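Local structure of SusD superfamily protein (Bacteroides thetaiotaomicron VPI-5482, 3HDX) at residues L18-Y22 and Q113-L117. The protein probably binds polysaccharide at the outer membrane, as a SusD-family protein of carbohydrate metabolism. Residues are numbered along the deposited sequence; the frame is centred on the assembly and turned at random.
Sequences LMGVY and QVRAL
One face of the Tyr22 ring is covered by Leu117, whose CD1 methyl stands 3.8 Å from the ring centroid, a CH-pi contact over the middle of the ring. At the ring's edge, in its plane, lies OE1 of Gln113, and here Tyr22 OH donates a short 2.5 Å hydrogen bond to OE1, meeting an in-plane lone pair of the amide at a C=O...O angle of 122°. Ring and amide planes are turned 58° apart. The Gln113 chain, extended beyond CG, runs across the hydroxyl at about a right angle to the tyrosine side chain; its NE2 bonds Tyr181 OH and Tyr109 O, which fixes the amide's flip and presents OE1 to the phenol. Beside this polar pair, Leu18 CD1 packs 3.5 Å from Val114 CG1. The Val21 rotamer splits its branches, CG1 touching Leu117 CD1 at 3.8 Å and CG2 touching Val114 CG1 at 3.9 Å. Segments 18-22 and 113-117, on helices 11-30 and 104-129, lie nearly parallel, axes 10.1 Å apart at 18°, consistent with the TPR-like helical packing of SusD proteins; Phe88 of helix 76-91 packs on both Leu18 and Val114. A phenylalanine in place of Tyr22 would probably leave Gln113 OE1 and Phe194 N without their hydroxyl partner. Bonded to both, the buried phenol oxygen ties the two helices and the loop at Phe194 together within an otherwise largely apolar interface.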
ATOM      1  N   LEU A  18       7.768 -11.832 -16.492  1.00 13.87           N
ATOM      2  CA  LEU A  18       8.017 -11.295 -15.138  1.00 13.57           C
ATOM      3  C   LEU A  18       7.490  -9.854 -15.082  1.00 14.43           C
ATOM      4  O   LEU A  18       6.740  -9.471 -14.162  1.00 13.26           O
ATOM      5  CB  LEU A  18       9.527 -11.313 -14.793  1.00 13.80           C
ATOM      6  CG  LEU A  18       9.906 -10.658 -13.467  1.00 13.79           C
ATOM      7  CD1 LEU A  18       9.213 -11.372 -12.291  1.00 14.56           C
ATOM      8  CD2 LEU A  18      11.465 -10.584 -13.316  1.00 14.59           C
HETATM    9  N   MSE A  19       7.883  -9.039 -16.076  1.00 14.61           N
HETATM   10  CA  MSE A  19       7.426  -7.631 -16.110  1.00 16.77           C
HETATM   11  C   MSE A  19       5.887  -7.577 -16.203  1.00 14.85           C
HETATM   12  O   MSE A  19       5.255  -6.677 -15.622  1.00 15.07           O
HETATM   13  CB  MSE A  19       8.131  -6.831 -17.212  1.00 18.22           C
HETATM   14  CG  MSE A  19       9.676  -6.778 -17.034  1.00 19.85           C
HETATM   15 SE   MSE A  19      10.326  -6.293 -15.259  0.75 24.41          SE
HETATM   16  CE  MSE A  19      12.087  -7.053 -15.360  1.00 24.33           C
ATOM     17  N   GLY A  20       5.279  -8.573 -16.860  1.00 14.79           N
ATOM     18  CA  GLY A  20       3.841  -8.670 -16.923  1.00 14.58           C
ATOM     19  C   GLY A  20       3.177  -8.900 -15.576  1.00 13.95           C
ATOM     20  O   GLY A  20       2.109  -8.350 -15.328  1.00 14.72           O
ATOM     21  N   VAL A  21       3.794  -9.723 -14.706  1.00 13.52           N
ATOM     22  CA  VAL A  21       3.234  -9.949 -13.357  1.00 13.06           C
ATOM     23  C   VAL A  21       3.272  -8.619 -12.556  1.00 12.30           C
ATOM     24  O   VAL A  21       2.288  -8.261 -11.885  1.00 13.06           O
ATOM     25  CB  VAL A  21       3.922 -11.095 -12.603  1.00 13.08           C
ATOM     26  CG1 VAL A  21       3.244 -11.316 -11.246  1.00 13.18           C
ATOM     27  CG2 VAL A  21       3.885 -12.402 -13.450  1.00 14.18           C
ATOM     28  N   TYR A  22       4.381  -7.872 -12.664  1.00 13.23           N
ATOM     29  CA  TYR A  22       4.463  -6.536 -12.065  1.00 13.13           C
ATOM     30  C   TYR A  22       3.369  -5.625 -12.602  1.00 13.08           C
ATOM     31  O   TYR A  22       2.734  -4.901 -11.847  1.00 13.33           O
ATOM     32  CB  TYR A  22       5.826  -5.876 -12.286  1.00 13.96           C
ATOM     33  CG  TYR A  22       6.931  -6.340 -11.331  1.00 12.43           C
ATOM     34  CD1 TYR A  22       7.028  -5.795 -10.044  1.00 12.89           C
ATOM     35  CD2 TYR A  22       7.858  -7.292 -11.692  1.00 12.82           C
ATOM     36  CE1 TYR A  22       8.009  -6.212  -9.136  1.00 13.74           C
ATOM     37  CE2 TYR A  22       8.847  -7.716 -10.812  1.00 12.51           C
ATOM     38  CZ  TYR A  22       8.942  -7.146  -9.537  1.00 12.62           C
ATOM     39  OH  TYR A  22       9.923  -7.558  -8.683  1.00 13.00           O
ATOM     40  N   GLN A 113      10.274 -13.295  -6.917  1.00 12.34           N
ATOM     41  CA  GLN A 113       9.495 -12.088  -7.172  1.00 11.77           C
ATOM     42  C   GLN A 113       8.044 -12.404  -7.431  1.00 11.62           C
ATOM     43  O   GLN A 113       7.171 -11.774  -6.815  1.00 12.00           O
ATOM     44  CB  GLN A 113      10.083 -11.268  -8.299  1.00 11.58           C
ATOM     45  CG  GLN A 113      11.412 -10.596  -7.948  1.00 12.78           C
ATOM     46  CD  GLN A 113      12.104 -10.056  -9.166  1.00 11.80           C
ATOM     47  OE1 GLN A 113      11.805  -8.950  -9.640  1.00 12.82           O
ATOM     48  NE2 GLN A 113      13.074 -10.835  -9.674  1.00 12.54           N
ATOM     49  N   VAL A 114       7.774 -13.343  -8.364  1.00 11.09           N
ATOM     50  CA  VAL A 114       6.366 -13.642  -8.693  1.00 11.81           C
ATOM     51  C   VAL A 114       5.664 -14.279  -7.481  1.00 10.82           C
ATOM     52  O   VAL A 114       4.491 -14.005  -7.226  1.00 11.17           O
ATOM     53  CB  VAL A 114       6.165 -14.452  -9.993  1.00 12.57           C
ATOM     54  CG1 VAL A 114       6.791 -13.680 -11.158  1.00 13.29           C
ATOM     55  CG2 VAL A 114       6.696 -15.843  -9.872  1.00 13.51           C
ATOM     56  N   ARG A 115       6.379 -15.109  -6.732  1.00 10.93           N
ATOM     57  CA  ARG A 115       5.826 -15.725  -5.528  1.00 12.29           C
ATOM     58  C   ARG A 115       5.424 -14.614  -4.537  1.00 11.65           C
ATOM     59  O   ARG A 115       4.340 -14.690  -3.925  1.00 11.95           O
ATOM     60  CB  ARG A 115       6.852 -16.668  -4.871  1.00 13.28           C
ATOM     61  CG  ARG A 115       6.337 -17.418  -3.703  1.00 15.18           C
ATOM     62  CD  ARG A 115       7.373 -18.239  -3.021  1.00 15.31           C
ATOM     63  NE  ARG A 115       7.920 -19.334  -3.778  1.00 17.28           N
ATOM     64  CZ  ARG A 115       7.449 -20.569  -3.854  1.00 18.99           C
ATOM     65  NH1 ARG A 115       6.251 -20.883  -3.401  1.00 19.88           N
ATOM     66  NH2 ARG A 115       8.164 -21.496  -4.511  1.00 21.32           N
ATOM     67  N   ALA A 116       6.307 -13.635  -4.346  1.00 11.38           N
ATOM     68  CA  ALA A 116       6.038 -12.525  -3.426  1.00 11.03           C
ATOM     69  C   ALA A 116       4.875 -11.646  -3.922  1.00 11.71           C
ATOM     70  O   ALA A 116       4.061 -11.191  -3.110  1.00 11.99           O
ATOM     71  CB  ALA A 116       7.323 -11.684  -3.198  1.00 11.61           C
ATOM     72  N   LEU A 117       4.812 -11.401  -5.233  1.00 12.52           N
ATOM     73  CA  LEU A 117       3.727 -10.615  -5.794  1.00 11.58           C
ATOM     74  C   LEU A 117       2.379 -11.309  -5.597  1.00 10.74           C
ATOM     75  O   LEU A 117       1.369 -10.665  -5.290  1.00 11.88           O
ATOM     76  CB  LEU A 117       3.992 -10.271  -7.264  1.00 11.70           C
ATOM     77  CG  LEU A 117       5.113  -9.266  -7.544  1.00 12.25           C
ATOM     78  CD1 LEU A 117       5.544  -9.308  -9.029  1.00 13.60           C
ATOM     79  CD2 LEU A 117       4.683  -7.845  -7.191  1.00 14.18           C
TER